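Local coordinates for protein ALDH21) (Physcomitrella patens subsp. patens, PDB 5MZ5) that oxidises succinic semialdehyde with NADP(+) as coenzyme and may also act on glyceraldehyde 3-phosphate, at residues Ile42-Leu56 with Ala68-Ala81. Sequence-based numbering, arbitrary orientation.
Sequences IFLASKPVDGDRKWL and AKVPQATHKDIDDA
Arg53 grips Asp77 side-on. Its NE gives a nearly straight bond of 2.8 Å to OD2 of Asp77, and NH2 gives another to OD1. Both oxygens lie close to the guanidinium plane, but the carboxylate is turned 33° from it. The Arg53 chain is extended from CG to NE, which carries the guanidinium across to the helix start. NH1 turns back to its own segment and bonds Asp50 O, while Val49 CG2 lies over one guanidinium face. Thr74 N bonds Asp77 OD2 at 2.9 Å, from the face opposite to Arg53 NE. An alanine in place of Arg53 would probably leave the Asp77 carboxylate without its charged mate and freer to turn about its remaining bond from Thr74 N. Nearby, Leu44 CD1 rests on Ala81 CB at 3.8 Å. Ile42 lays CG2 against Val70 CG1 and Pro71 CD, and CD1 against Ala73. Trp55 brings its CZ3 corner to Pro71 CD at 3.6 Å. Lys69 bends at chi3 (116°), bringing NZ over the five-membered ring of Trp55 in a cation-pi contact. Leu56 and Val70 pair through two backbone bonds. The hairpin 55-59/66-71 belongs to a mixed four-stranded sheet; strand 66-71 leads into helix 75-94, capped at its N-terminus by the Thr74-Asp77 capping box.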
loop_
_atom_site.group_PDB
_atom_site.type_symbol
_atom_site.label_atom_id
_atom_site.label_comp_id
_atom_site.label_asym_id
_atom_site.label_seq_id
_atom_site.Cartn_x
_atom_site.Cartn_y
_atom_site.Cartn_z
ATOM N N ILE A 42 -21.209 -29.834 -21.244
ATOM C CA ILE A 42 -21.283 -28.453 -20.792
ATOM C C ILE A 42 -21.432 -28.525 -19.282
ATOM O O ILE A 42 -21.726 -29.604 -18.751
ATOM C CB ILE A 42 -22.340 -27.584 -21.524
ATOM C CG1 ILE A 42 -23.772 -28.138 -21.359
ATOM C CG2 ILE A 42 -21.950 -27.460 -22.995
ATOM C CD1 ILE A 42 -24.927 -27.198 -21.809
ATOM N N PHE A 43 -21.180 -27.415 -18.587
ATOM C CA PHE A 43 -21.217 -27.445 -17.142
ATOM C C PHE A 43 -22.335 -26.612 -16.593
ATOM O O PHE A 43 -22.399 -25.416 -16.825
ATOM C CB PHE A 43 -19.828 -27.090 -16.559
ATOM C CG PHE A 43 -18.841 -28.190 -16.898
ATOM C CD1 PHE A 43 -18.706 -29.305 -16.073
ATOM C CD2 PHE A 43 -18.125 -28.163 -18.097
ATOM C CE1 PHE A 43 -17.848 -30.355 -16.425
ATOM C CE2 PHE A 43 -17.294 -29.221 -18.454
ATOM C CZ PHE A 43 -17.168 -30.315 -17.619
ATOM N N LEU A 44 -23.253 -27.280 -15.899
ATOM C CA LEU A 44 -24.435 -26.679 -15.305
ATOM C C LEU A 44 -24.396 -26.928 -13.812
ATOM O O LEU A 44 -24.508 -28.080 -13.374
ATOM C CB LEU A 44 -25.706 -27.259 -15.958
ATOM C CG LEU A 44 -27.069 -26.877 -15.357
ATOM C CD1 LEU A 44 -27.297 -25.387 -15.409
ATOM C CD2 LEU A 44 -28.199 -27.562 -16.106
ATOM N N ALA A 45 -24.211 -25.837 -13.029
ATOM C CA ALA A 45 -24.120 -25.863 -11.567
ATOM C C ALA A 45 -23.054 -26.896 -11.115
ATOM O O ALA A 45 -23.344 -27.779 -10.294
ATOM C CB ALA A 45 -25.488 -26.174 -10.962
ATOM N N SER A 46 -21.831 -26.786 -11.728
ATOM C CA SER A 46 -20.612 -27.593 -11.500
ATOM C C SER A 46 -20.629 -29.010 -12.083
ATOM O O SER A 46 -19.654 -29.752 -11.919
ATOM C CB SER A 46 -20.278 -27.674 -10.009
ATOM O OG SER A 46 -20.441 -26.431 -9.350
ATOM N N LYS A 47 -21.730 -29.395 -12.742
ATOM C CA LYS A 47 -21.896 -30.763 -13.218
ATOM C C LYS A 47 -21.902 -30.907 -14.745
ATOM O O LYS A 47 -22.492 -30.074 -15.439
ATOM C CB LYS A 47 -23.156 -31.406 -12.585
ATOM C CG LYS A 47 -23.119 -31.389 -11.054
ATOM C CD LYS A 47 -23.781 -32.599 -10.440
ATOM C CE LYS A 47 -23.457 -32.774 -8.973
ATOM N NZ LYS A 47 -22.011 -33.056 -8.719
ATOM N N PRO A 48 -21.243 -31.969 -15.280
ATOM C CA PRO A 48 -21.259 -32.178 -16.732
ATOM C C PRO A 48 -22.644 -32.621 -17.211
ATOM O O PRO A 48 -23.256 -33.492 -16.598
ATOM C CB PRO A 48 -20.209 -33.280 -16.952
ATOM C CG PRO A 48 -20.162 -34.028 -15.681
ATOM C CD PRO A 48 -20.505 -33.052 -14.585
ATOM N N VAL A 49 -23.165 -31.979 -18.258
ATOM C CA VAL A 49 -24.464 -32.338 -18.824
ATOM C C VAL A 49 -24.374 -32.418 -20.349
ATOM O O VAL A 49 -23.507 -31.773 -20.953
ATOM C CB VAL A 49 -25.679 -31.474 -18.342
ATOM C CG1 VAL A 49 -25.874 -31.538 -16.827
ATOM C CG2 VAL A 49 -25.578 -30.031 -18.811
ATOM N N ASP A 50 -25.260 -33.240 -20.956
ATOM C CA ASP A 50 -25.436 -33.391 -22.400
ATOM C C ASP A 50 -26.898 -33.757 -22.693
ATOM O O ASP A 50 -27.694 -32.865 -22.968
ATOM C CB ASP A 50 -24.390 -34.332 -23.057
ATOM C CG ASP A 50 -24.426 -35.780 -22.611
ATOM O OD1 ASP A 50 -23.792 -36.099 -21.571
ATOM O OD2 ASP A 50 -25.081 -36.596 -23.303
ATOM N N GLY A 51 -27.243 -35.033 -22.527
ATOM C CA GLY A 51 -28.577 -35.592 -22.716
ATOM C C GLY A 51 -29.270 -35.267 -24.024
ATOM O O GLY A 51 -28.660 -35.319 -25.100
ATOM N N ASP A 52 -30.556 -34.882 -23.900
ATOM C CA ASP A 52 -31.503 -34.557 -24.975
ATOM C C ASP A 52 -31.291 -33.192 -25.661
ATOM O O ASP A 52 -32.176 -32.732 -26.396
ATOM C CB ASP A 52 -32.947 -34.664 -24.421
ATOM C CG ASP A 52 -33.399 -33.550 -23.467
ATOM O OD1 ASP A 52 -32.523 -32.937 -22.788
ATOM O OD2 ASP A 52 -34.628 -33.314 -23.373
ATOM N N ARG A 53 -30.140 -32.551 -25.428
ATOM C CA ARG A 53 -29.833 -31.232 -25.978
ATOM C C ARG A 53 -29.365 -31.246 -27.425
ATOM O O ARG A 53 -28.807 -32.238 -27.904
ATOM C CB ARG A 53 -28.816 -30.477 -25.093
ATOM C CG ARG A 53 -29.380 -30.073 -23.743
ATOM C CD ARG A 53 -28.291 -29.636 -22.799
ATOM N NE ARG A 53 -28.841 -29.311 -21.486
ATOM C CZ ARG A 53 -29.000 -30.180 -20.491
ATOM N NH1 ARG A 53 -28.634 -31.449 -20.640
ATOM N NH2 ARG A 53 -29.530 -29.788 -19.341
ATOM N N LYS A 54 -29.580 -30.106 -28.105
ATOM C CA LYS A 54 -29.142 -29.835 -29.460
ATOM C C LYS A 54 -27.624 -29.671 -29.488
ATOM O O LYS A 54 -27.016 -29.292 -28.483
ATOM C CB LYS A 54 -29.866 -28.582 -29.981
ATOM C CG LYS A 54 -31.083 -28.891 -30.888
ATOM C CD LYS A 54 -32.227 -29.683 -30.223
ATOM C CE LYS A 54 -32.945 -30.584 -31.199
ATOM N NZ LYS A 54 -33.551 -31.755 -30.518
ATOM N N TRP A 55 -27.007 -29.984 -30.623
ATOM C CA TRP A 55 -25.557 -29.918 -30.743
ATOM C C TRP A 55 -25.066 -28.677 -31.433
ATOM O O TRP A 55 -25.672 -28.209 -32.386
ATOM C CB TRP A 55 -25.005 -31.154 -31.464
ATOM C CG TRP A 55 -25.202 -32.450 -30.734
ATOM C CD1 TRP A 55 -26.068 -33.450 -31.067
ATOM C CD2 TRP A 55 -24.506 -32.895 -29.558
ATOM N NE1 TRP A 55 -25.945 -34.498 -30.184
ATOM C CE2 TRP A 55 -25.003 -34.178 -29.237
ATOM C CE3 TRP A 55 -23.480 -32.352 -28.767
ATOM C CZ2 TRP A 55 -24.498 -34.932 -28.166
ATOM C CZ3 TRP A 55 -22.993 -33.092 -27.698
ATOM C CH2 TRP A 55 -23.522 -34.351 -27.386
ATOM N N LEU A 56 -23.959 -28.144 -30.935
ATOM C CA LEU A 56 -23.233 -27.033 -31.530
ATOM C C LEU A 56 -21.984 -27.653 -32.179
ATOM O O LEU A 56 -21.238 -28.391 -31.508
ATOM C CB LEU A 56 -22.828 -25.996 -30.455
ATOM C CG LEU A 56 -21.908 -24.837 -30.900
ATOM C CD1 LEU A 56 -22.640 -23.850 -31.858
ATOM C CD2 LEU A 56 -21.338 -24.093 -29.688
ATOM N N ALA A 68 -15.521 -31.365 -33.183
ATOM C CA ALA A 68 -16.183 -31.472 -31.898
ATOM C C ALA A 68 -17.661 -31.104 -31.953
ATOM O O ALA A 68 -18.076 -30.311 -32.799
ATOM C CB ALA A 68 -15.451 -30.610 -30.868
ATOM N N LYS A 69 -18.448 -31.699 -31.042
ATOM C CA LYS A 69 -19.887 -31.476 -30.856
ATOM C C LYS A 69 -20.088 -31.099 -29.403
ATOM O O LYS A 69 -19.609 -31.795 -28.498
ATOM C CB LYS A 69 -20.703 -32.722 -31.215
ATOM C CG LYS A 69 -20.814 -32.944 -32.710
ATOM C CD LYS A 69 -21.522 -34.233 -32.999
ATOM C CE LYS A 69 -22.828 -34.004 -33.706
ATOM N NZ LYS A 69 -23.684 -35.219 -33.662
ATOM N N VAL A 70 -20.717 -29.943 -29.179
ATOM C CA VAL A 70 -20.937 -29.390 -27.829
ATOM C C VAL A 70 -22.439 -29.262 -27.568
ATOM O O VAL A 70 -23.128 -28.676 -28.405
ATOM C CB VAL A 70 -20.242 -28.000 -27.697
ATOM C CG1 VAL A 70 -20.510 -27.378 -26.345
ATOM C CG2 VAL A 70 -18.754 -28.088 -27.962
ATOM N N PRO A 71 -22.976 -29.751 -26.428
ATOM C CA PRO A 71 -24.402 -29.530 -26.141
ATOM C C PRO A 71 -24.730 -28.040 -26.051
ATOM O O PRO A 71 -23.923 -27.248 -25.559
ATOM C CB PRO A 71 -24.598 -30.191 -24.767
ATOM C CG PRO A 71 -23.446 -31.105 -24.594
ATOM C CD PRO A 71 -22.315 -30.434 -25.296
ATOM N N GLN A 72 -25.890 -27.652 -26.580
ATOM C CA GLN A 72 -26.334 -26.268 -26.513
ATOM C C GLN A 72 -27.305 -26.137 -25.349
ATOM O O GLN A 72 -28.264 -26.906 -25.262
ATOM C CB GLN A 72 -26.959 -25.793 -27.833
ATOM C CG GLN A 72 -27.141 -24.280 -27.861
ATOM C CD GLN A 72 -27.526 -23.779 -29.219
ATOM O OE1 GLN A 72 -28.694 -23.832 -29.624
ATOM N NE2 GLN A 72 -26.555 -23.218 -29.922
ATOM N N ALA A 73 -27.031 -25.184 -24.438
ATOM C CA ALA A 73 -27.866 -24.952 -23.260
ATOM C C ALA A 73 -29.200 -24.327 -23.635
ATOM O O ALA A 73 -29.266 -23.469 -24.517
ATOM C CB ALA A 73 -27.135 -24.065 -22.253
ATOM N N THR A 74 -30.266 -24.764 -22.968
ATOM C CA THR A 74 -31.596 -24.191 -23.191
ATOM C C THR A 74 -31.741 -22.983 -22.252
ATOM O O THR A 74 -30.886 -22.758 -21.388
ATOM C CB THR A 74 -32.702 -25.229 -22.935
ATOM O OG1 THR A 74 -32.692 -25.598 -21.556
ATOM C CG2 THR A 74 -32.591 -26.472 -23.844
ATOM N N HIS A 75 -32.839 -22.244 -22.395
ATOM C CA HIS A 75 -33.195 -21.114 -21.545
ATOM C C HIS A 75 -33.326 -21.576 -20.077
ATOM O O HIS A 75 -32.885 -20.863 -19.175
ATOM C CB HIS A 75 -34.508 -20.506 -22.036
ATOM C CG HIS A 75 -34.872 -19.242 -21.334
ATOM N ND1 HIS A 75 -35.585 -19.255 -20.135
ATOM C CD2 HIS A 75 -34.599 -17.961 -21.672
ATOM C CE1 HIS A 75 -35.702 -17.985 -19.778
ATOM N NE2 HIS A 75 -35.124 -17.167 -20.673
ATOM N N LYS A 76 -33.932 -22.767 -19.859
ATOM C CA LYS A 76 -34.115 -23.357 -18.542
ATOM C C LYS A 76 -32.758 -23.659 -17.892
ATOM O O LYS A 76 -32.611 -23.407 -16.695
ATOM C CB LYS A 76 -35.004 -24.609 -18.599
ATOM C CG LYS A 76 -35.572 -24.993 -17.236
ATOM C CD LYS A 76 -35.614 -26.505 -17.045
ATOM C CE LYS A 76 -36.332 -26.922 -15.785
ATOM N NZ LYS A 76 -35.546 -26.607 -14.566
ATOM N N ASP A 77 -31.766 -24.151 -18.685
ATOM C CA ASP A 77 -30.407 -24.419 -18.214
ATOM C C ASP A 77 -29.758 -23.142 -17.684
ATOM O O ASP A 77 -29.192 -23.161 -16.588
ATOM C CB ASP A 77 -29.530 -25.028 -19.327
ATOM C CG ASP A 77 -29.933 -26.413 -19.792
ATOM O OD1 ASP A 77 -30.474 -27.192 -18.961
ATOM O OD2 ASP A 77 -29.690 -26.730 -20.976
ATOM N N ILE A 78 -29.882 -22.020 -18.437
ATOM C CA ILE A 78 -29.314 -20.725 -18.034
ATOM C C ILE A 78 -29.965 -20.235 -16.729
ATOM O O ILE A 78 -29.247 -19.830 -15.814
ATOM C CB ILE A 78 -29.336 -19.678 -19.181
ATOM C CG1 ILE A 78 -28.650 -20.236 -20.447
ATOM C CG2 ILE A 78 -28.647 -18.371 -18.752
ATOM C CD1 ILE A 78 -29.262 -19.722 -21.714
ATOM N N ASP A 79 -31.311 -20.338 -16.625
ATOM C CA ASP A 79 -32.038 -19.981 -15.405
ATOM C C ASP A 79 -31.558 -20.779 -14.201
ATOM O O ASP A 79 -31.328 -20.201 -13.146
ATOM C CB ASP A 79 -33.543 -20.181 -15.579
ATOM C CG ASP A 79 -34.256 -18.925 -15.993
ATOM O OD1 ASP A 79 -33.859 -17.835 -15.516
ATOM O OD2 ASP A 79 -35.226 -19.027 -16.784
ATOM N N ASP A 80 -31.392 -22.095 -14.379
ATOM C CA ASP A 80 -30.921 -23.022 -13.350
ATOM C C ASP A 80 -29.487 -22.703 -12.944
ATOM O O ASP A 80 -29.178 -22.759 -11.754
ATOM C CB ASP A 80 -31.049 -24.495 -13.817
ATOM C CG ASP A 80 -32.472 -25.005 -14.013
ATOM O OD1 ASP A 80 -33.412 -24.375 -13.481
ATOM O OD2 ASP A 80 -32.643 -26.037 -14.693
ATOM N N ALA A 81 -28.633 -22.328 -13.931
ATOM C CA ALA A 81 -27.233 -21.951 -13.720
ATOM C C ALA A 81 -27.134 -20.710 -12.854
ATOM O O ALA A 81 -26.344 -20.681 -11.899
ATOM C CB ALA A 81 -26.535 -21.726 -15.059
HETATM O O HOH W 1 -30.341 -27.763 -26.727
#